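FAD synthetase (PDB 2WSI) catalyses the adenylation of flavin mononucleotide by ATP, giving the coenzyme FAD and diphosphate. Local coordinates at residues A[6-9]-A[10-14]; A[76-79]-A[80-84]. One frame throughout, in Å; residues are numbered along the deposited sequence.

Contact 1: residues A[6-9]-A[10-14]; sequences AAEM and CYEIT
M9 holds CG anti to its backbone N (chi1 179°), whereas I13, one turn later, turns CG1 back beside its own N (chi1 -74°); these choices lay the two side chains next to each other, pointing the same way. Their touch is light, M9 CG lying 4.1 Å from I13 CD1. CG1 of I13 rests closer to the backbone, 3.5 Å from M9 O, the carbonyl that also accepts the I13 amide in its own plane. Around this pair the helix runs regularly: the amides of C10, Y11, E12 and I13 each bond to the carbonyl four residues earlier, as for C10 N to A6 O at 2.9 Å. C10 folds its sulphur back over the preceding turn, with SG 3.3 Å from A6 O. The carbonyl of C10 has two donors of its own. T14 N reaches C10 O at 2.9 Å and T14 OG1 reaches C10 O at 2.9 Å, from opposite faces of the carbonyl plane, so the hydroxyl of buried T14 donates within its own helix. The outer side is acidic. E8 bends at chi2 while E12 runs extended beyond CG, and CG of E12 passes 3.3 Å from E8 O; the carboxylates are modelled too near each other for their exact placement to be trusted. L71 and L74 of helix 64-87 lie against C10, while F255 meets both E12 and I13. The chemistry therefore divides round the helix: M9 and I13 form a thin apolar strip, two glutamates share one turn, and C10 and T14 are buried against neighbouring helices, where the doubly gripped C10 carbonyl takes up the T14 hydroxyl proton without help from another helix.

Contact 2: residues A[76-79]-A[80-84]; sequences CLWE and YFFIK
From C76 to I83 the chain is helical, with Y80 N bonded to C76 O at 2.8 Å and I83 N to E79 O at 3.0 Å; F81 N bonds to L77 O and also weakly to W78 O, and F82 N bonds weakly to E79 O. The W78 carbonyl has F82 CD2 at its flank, 3.1 Å from W78 O. W78 and F82 carry the side-chain contact. With CG beside its backbone N (chi1 -65°), F82 swings its ring back toward the previous turn and presents an edge to the indole: CE2 stands over one face, 3.4 Å from W78 CE2 and offset toward the rim. The planes are 72° apart and the centroids of the six-membered rings 5.0 Å, a T-shaped pair. F81 CD2 lies over the centre of one face of F82. On another side of the helix, E79 CG meets I83 CD1 at 3.8 Å, and the carboxylate reaches on to a salt bridge with R38. L77 CD1 touches Y80 CD2 at 4.1 Å, crossing it obliquely. This is an edge-to-face aromatic pair spaced i to i+4, set in the helix that follows strand 56-59 of the mainly parallel sheet in the PAPS reductase-type domain.

In the fold
Contacts 1 and 2 are single-helix contacts, on helix 3-18 and helix 64-87, and the two helices pack together: the centres of the two contacts are about 12 Å apart, on the same side of the chain's centre. W78 lies at the meeting point, its side chain against E8 and the ring of Y11. R38 of helix 25-45 also touches both sides, through Y11 and T14 in one and E79 in the other. Contact 1 is the more buried, with C10 and T14 packed against neighbouring helices. Contact 2 lies farther out, with F82 and I83 exposed, and its side-chain contact is mainly aromatic. Both are structural, away from the FAD-binding residues.

Contact 1: residues A[6-9]-A[10-14]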
loop_
_atom_site.group_PDB
_atom_site.type_symbol
_atom_site.label_atom_id
_atom_site.label_comp_id
_atom_site.label_asym_id
_atom_site.label_seq_id
_atom_site.Cartn_x
_atom_site.Cartn_y
_atom_site.Cartn_z
ATOM N N ALA A 6 -12.901 -4.962 9.066
ATOM C CA ALA A 6 -11.970 -4.343 8.128
ATOM C C ALA A 6 -12.030 -5.078 6.805
ATOM O O ALA A 6 -11.992 -4.451 5.737
ATOM C CB ALA A 6 -10.535 -4.373 8.686
ATOM N N ALA A 7 -12.078 -6.405 6.873
ATOM C CA ALA A 7 -12.096 -7.218 5.650
ATOM C C ALA A 7 -13.376 -6.954 4.857
ATOM O O ALA A 7 -13.337 -6.701 3.636
ATOM C CB ALA A 7 -11.924 -8.706 5.969
ATOM N N GLU A 8 -14.516 -6.979 5.543
ATOM C CA GLU A 8 -15.800 -6.723 4.870
ATOM C C GLU A 8 -15.856 -5.299 4.288
ATOM O O GLU A 8 -16.324 -5.091 3.176
ATOM C CB GLU A 8 -16.992 -6.948 5.838
ATOM C CG GLU A 8 -18.301 -7.112 5.104
ATOM C CD GLU A 8 -19.000 -5.792 4.819
ATOM O OE1 GLU A 8 -18.734 -4.790 5.532
ATOM O OE2 GLU A 8 -19.848 -5.767 3.894
ATOM N N MET A 9 -15.353 -4.320 5.039
ATOM C CA MET A 9 -15.278 -2.947 4.544
ATOM C C MET A 9 -14.441 -2.875 3.250
ATOM O O MET A 9 -14.875 -2.307 2.246
ATOM C CB MET A 9 -14.694 -1.999 5.614
ATOM C CG MET A 9 -14.576 -0.501 5.115
ATOM S SD MET A 9 -13.763 0.631 6.301
ATOM C CE MET A 9 -12.055 0.048 6.153
ATOM N N CYS A 10 -13.248 -3.459 3.264
ATOM C CA CYS A 10 -12.368 -3.392 2.089
ATOM C C CYS A 10 -13.011 -4.138 0.904
ATOM O O CYS A 10 -12.909 -3.743 -0.260
ATOM C CB CYS A 10 -11.012 -3.993 2.458
ATOM S SG CYS A 10 -10.068 -2.876 3.567
ATOM N N TYR A 11 -13.713 -5.211 1.221
ATOM C CA TYR A 11 -14.465 -5.939 0.216
ATOM C C TYR A 11 -15.499 -5.034 -0.444
ATOM O O TYR A 11 -15.644 -5.059 -1.671
ATOM C CB TYR A 11 -15.146 -7.182 0.813
ATOM C CG TYR A 11 -16.039 -7.856 -0.198
ATOM C CD1 TYR A 11 -15.504 -8.737 -1.151
ATOM C CD2 TYR A 11 -17.401 -7.604 -0.226
ATOM C CE1 TYR A 11 -16.321 -9.342 -2.127
ATOM C CE2 TYR A 11 -18.231 -8.217 -1.192
ATOM C CZ TYR A 11 -17.683 -9.083 -2.123
ATOM O OH TYR A 11 -18.493 -9.697 -3.053
ATOM N N GLU A 12 -16.216 -4.241 0.359
ATOM C CA GLU A 12 -17.241 -3.345 -0.197
ATOM C C GLU A 12 -16.583 -2.283 -1.061
ATOM O O GLU A 12 -17.105 -1.910 -2.117
ATOM C CB GLU A 12 -18.061 -2.660 0.919
ATOM C CG GLU A 12 -18.895 -3.625 1.766
ATOM C CD GLU A 12 -19.744 -2.913 2.824
ATOM O OE1 GLU A 12 -19.572 -1.692 3.047
ATOM O OE2 GLU A 12 -20.600 -3.577 3.444
ATOM N N ILE A 13 -15.430 -1.797 -0.617
ATOM C CA ILE A 13 -14.732 -0.733 -1.343
ATOM C C ILE A 13 -14.306 -1.232 -2.700
ATOM O O ILE A 13 -14.473 -0.561 -3.708
ATOM C CB ILE A 13 -13.521 -0.206 -0.532
ATOM C CG1 ILE A 13 -14.029 0.650 0.640
ATOM C CG2 ILE A 13 -12.584 0.646 -1.403
ATOM C CD1 ILE A 13 -12.930 1.069 1.658
ATOM N N THR A 14 -13.735 -2.417 -2.720
ATOM C CA THR A 14 -13.183 -2.959 -3.934
ATOM C C THR A 14 -14.332 -3.314 -4.877
ATOM O O THR A 14 -14.304 -2.994 -6.056
ATOM C CB THR A 14 -12.304 -4.176 -3.593
ATOM O OG1 THR A 14 -11.265 -3.738 -2.687
ATOM C CG2 THR A 14 -11.664 -4.744 -4.855
#

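Contact 2: residues A[76-79]-A[80-84]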
loop_
_atom_site.group_PDB
_atom_site.type_symbol
_atom_site.label_atom_id
_atom_site.label_comp_id
_atom_site.label_asym_id
_atom_site.label_seq_id
_atom_site.Cartn_x
_atom_site.Cartn_y
_atom_site.Cartn_z
ATOM N N CYS A 76 -9.789 -9.668 -0.321
ATOM C CA CYS A 76 -9.660 -11.101 -0.638
ATOM C C CYS A 76 -9.767 -11.986 0.594
ATOM O O CYS A 76 -10.212 -13.152 0.518
ATOM C CB CYS A 76 -8.335 -11.363 -1.342
ATOM S SG CYS A 76 -8.321 -10.644 -3.002
ATOM N N LEU A 77 -9.363 -11.451 1.739
ATOM C CA LEU A 77 -9.485 -12.224 2.987
ATOM C C LEU A 77 -10.978 -12.470 3.302
ATOM O O LEU A 77 -11.393 -13.567 3.738
ATOM C CB LEU A 77 -8.779 -11.468 4.127
ATOM C CG LEU A 77 -8.788 -12.180 5.468
ATOM C CD1 LEU A 77 -8.110 -13.519 5.317
ATOM C CD2 LEU A 77 -8.102 -11.326 6.568
ATOM N N TRP A 78 -11.790 -11.449 3.077
ATOM C CA TRP A 78 -13.234 -11.579 3.277
ATOM C C TRP A 78 -13.763 -12.710 2.372
ATOM O O TRP A 78 -14.420 -13.661 2.832
ATOM C CB TRP A 78 -13.918 -10.274 2.921
ATOM C CG TRP A 78 -15.405 -10.264 3.166
ATOM C CD1 TRP A 78 -16.406 -10.117 2.220
ATOM C CD2 TRP A 78 -16.065 -10.353 4.436
ATOM N NE1 TRP A 78 -17.646 -10.124 2.838
ATOM C CE2 TRP A 78 -17.462 -10.266 4.195
ATOM C CE3 TRP A 78 -15.616 -10.529 5.755
ATOM C CZ2 TRP A 78 -18.406 -10.351 5.229
ATOM C CZ3 TRP A 78 -16.553 -10.609 6.776
ATOM C CH2 TRP A 78 -17.933 -10.520 6.509
ATOM N N GLU A 79 -13.463 -12.610 1.086
ATOM C CA GLU A 79 -13.914 -13.643 0.132
ATOM C C GLU A 79 -13.382 -15.048 0.485
ATOM O O GLU A 79 -14.084 -16.046 0.364
ATOM C CB GLU A 79 -13.518 -13.235 -1.306
ATOM C CG GLU A 79 -14.028 -14.194 -2.381
ATOM C CD GLU A 79 -13.997 -13.588 -3.782
ATOM O OE1 GLU A 79 -14.115 -12.351 -3.908
ATOM O OE2 GLU A 79 -13.847 -14.361 -4.749
ATOM N N TYR A 80 -12.147 -15.119 0.962
ATOM C CA TYR A 80 -11.485 -16.382 1.306
ATOM C C TYR A 80 -12.260 -17.134 2.381
ATOM O O TYR A 80 -12.401 -18.360 2.365
ATOM C CB TYR A 80 -10.067 -16.078 1.816
ATOM C CG TYR A 80 -9.366 -17.202 2.558
ATOM C CD1 TYR A 80 -8.719 -18.222 1.862
ATOM C CD2 TYR A 80 -9.311 -17.217 3.949
ATOM C CE1 TYR A 80 -8.056 -19.252 2.531
ATOM C CE2 TYR A 80 -8.631 -18.237 4.642
ATOM C CZ TYR A 80 -8.013 -19.249 3.921
ATOM O OH TYR A 80 -7.342 -20.257 4.571
ATOM N N PHE A 81 -12.774 -16.383 3.324
ATOM C CA PHE A 81 -13.512 -16.991 4.404
ATOM C C PHE A 81 -14.729 -17.747 3.854
ATOM O O PHE A 81 -15.038 -18.849 4.292
ATOM C CB PHE A 81 -13.936 -15.923 5.377
ATOM C CG PHE A 81 -14.871 -16.408 6.429
ATOM C CD1 PHE A 81 -14.407 -17.186 7.494
ATOM C CD2 PHE A 81 -16.214 -16.089 6.363
ATOM C CE1 PHE A 81 -15.281 -17.631 8.483
ATOM C CE2 PHE A 81 -17.093 -16.526 7.350
ATOM C CZ PHE A 81 -16.617 -17.305 8.408
ATOM N N PHE A 82 -15.419 -17.156 2.891
ATOM C CA PHE A 82 -16.623 -17.789 2.359
ATOM C C PHE A 82 -16.301 -18.965 1.424
ATOM O O PHE A 82 -16.968 -20.003 1.468
ATOM C CB PHE A 82 -17.522 -16.726 1.711
ATOM C CG PHE A 82 -18.047 -15.731 2.709
ATOM C CD1 PHE A 82 -19.146 -16.042 3.497
ATOM C CD2 PHE A 82 -17.411 -14.509 2.902
ATOM C CE1 PHE A 82 -19.627 -15.153 4.443
ATOM C CE2 PHE A 82 -17.875 -13.605 3.859
ATOM C CZ PHE A 82 -18.992 -13.936 4.633
ATOM N N ILE A 83 -15.258 -18.814 0.622
ATOM C CA ILE A 83 -14.777 -19.897 -0.221
ATOM C C ILE A 83 -14.402 -21.111 0.652
ATOM O O ILE A 83 -14.769 -22.252 0.358
ATOM C CB ILE A 83 -13.554 -19.437 -1.097
ATOM C CG1 ILE A 83 -13.976 -18.324 -2.064
ATOM C CG2 ILE A 83 -12.992 -20.622 -1.914
ATOM C CD1 ILE A 83 -12.786 -17.730 -2.892
ATOM N N LYS A 84 -13.695 -20.883 1.746
ATOM C CA LYS A 84 -13.265 -22.032 2.541
ATOM C C LYS A 84 -14.460 -22.645 3.278
ATOM O O LYS A 84 -14.558 -23.863 3.369
ATOM C CB LYS A 84 -12.110 -21.685 3.484
ATOM C CG LYS A 84 -12.522 -21.292 4.852
ATOM C CD LYS A 84 -11.311 -21.197 5.794
ATOM C CE LYS A 84 -10.917 -22.544 6.394
ATOM N NZ LYS A 84 -9.976 -22.372 7.536
#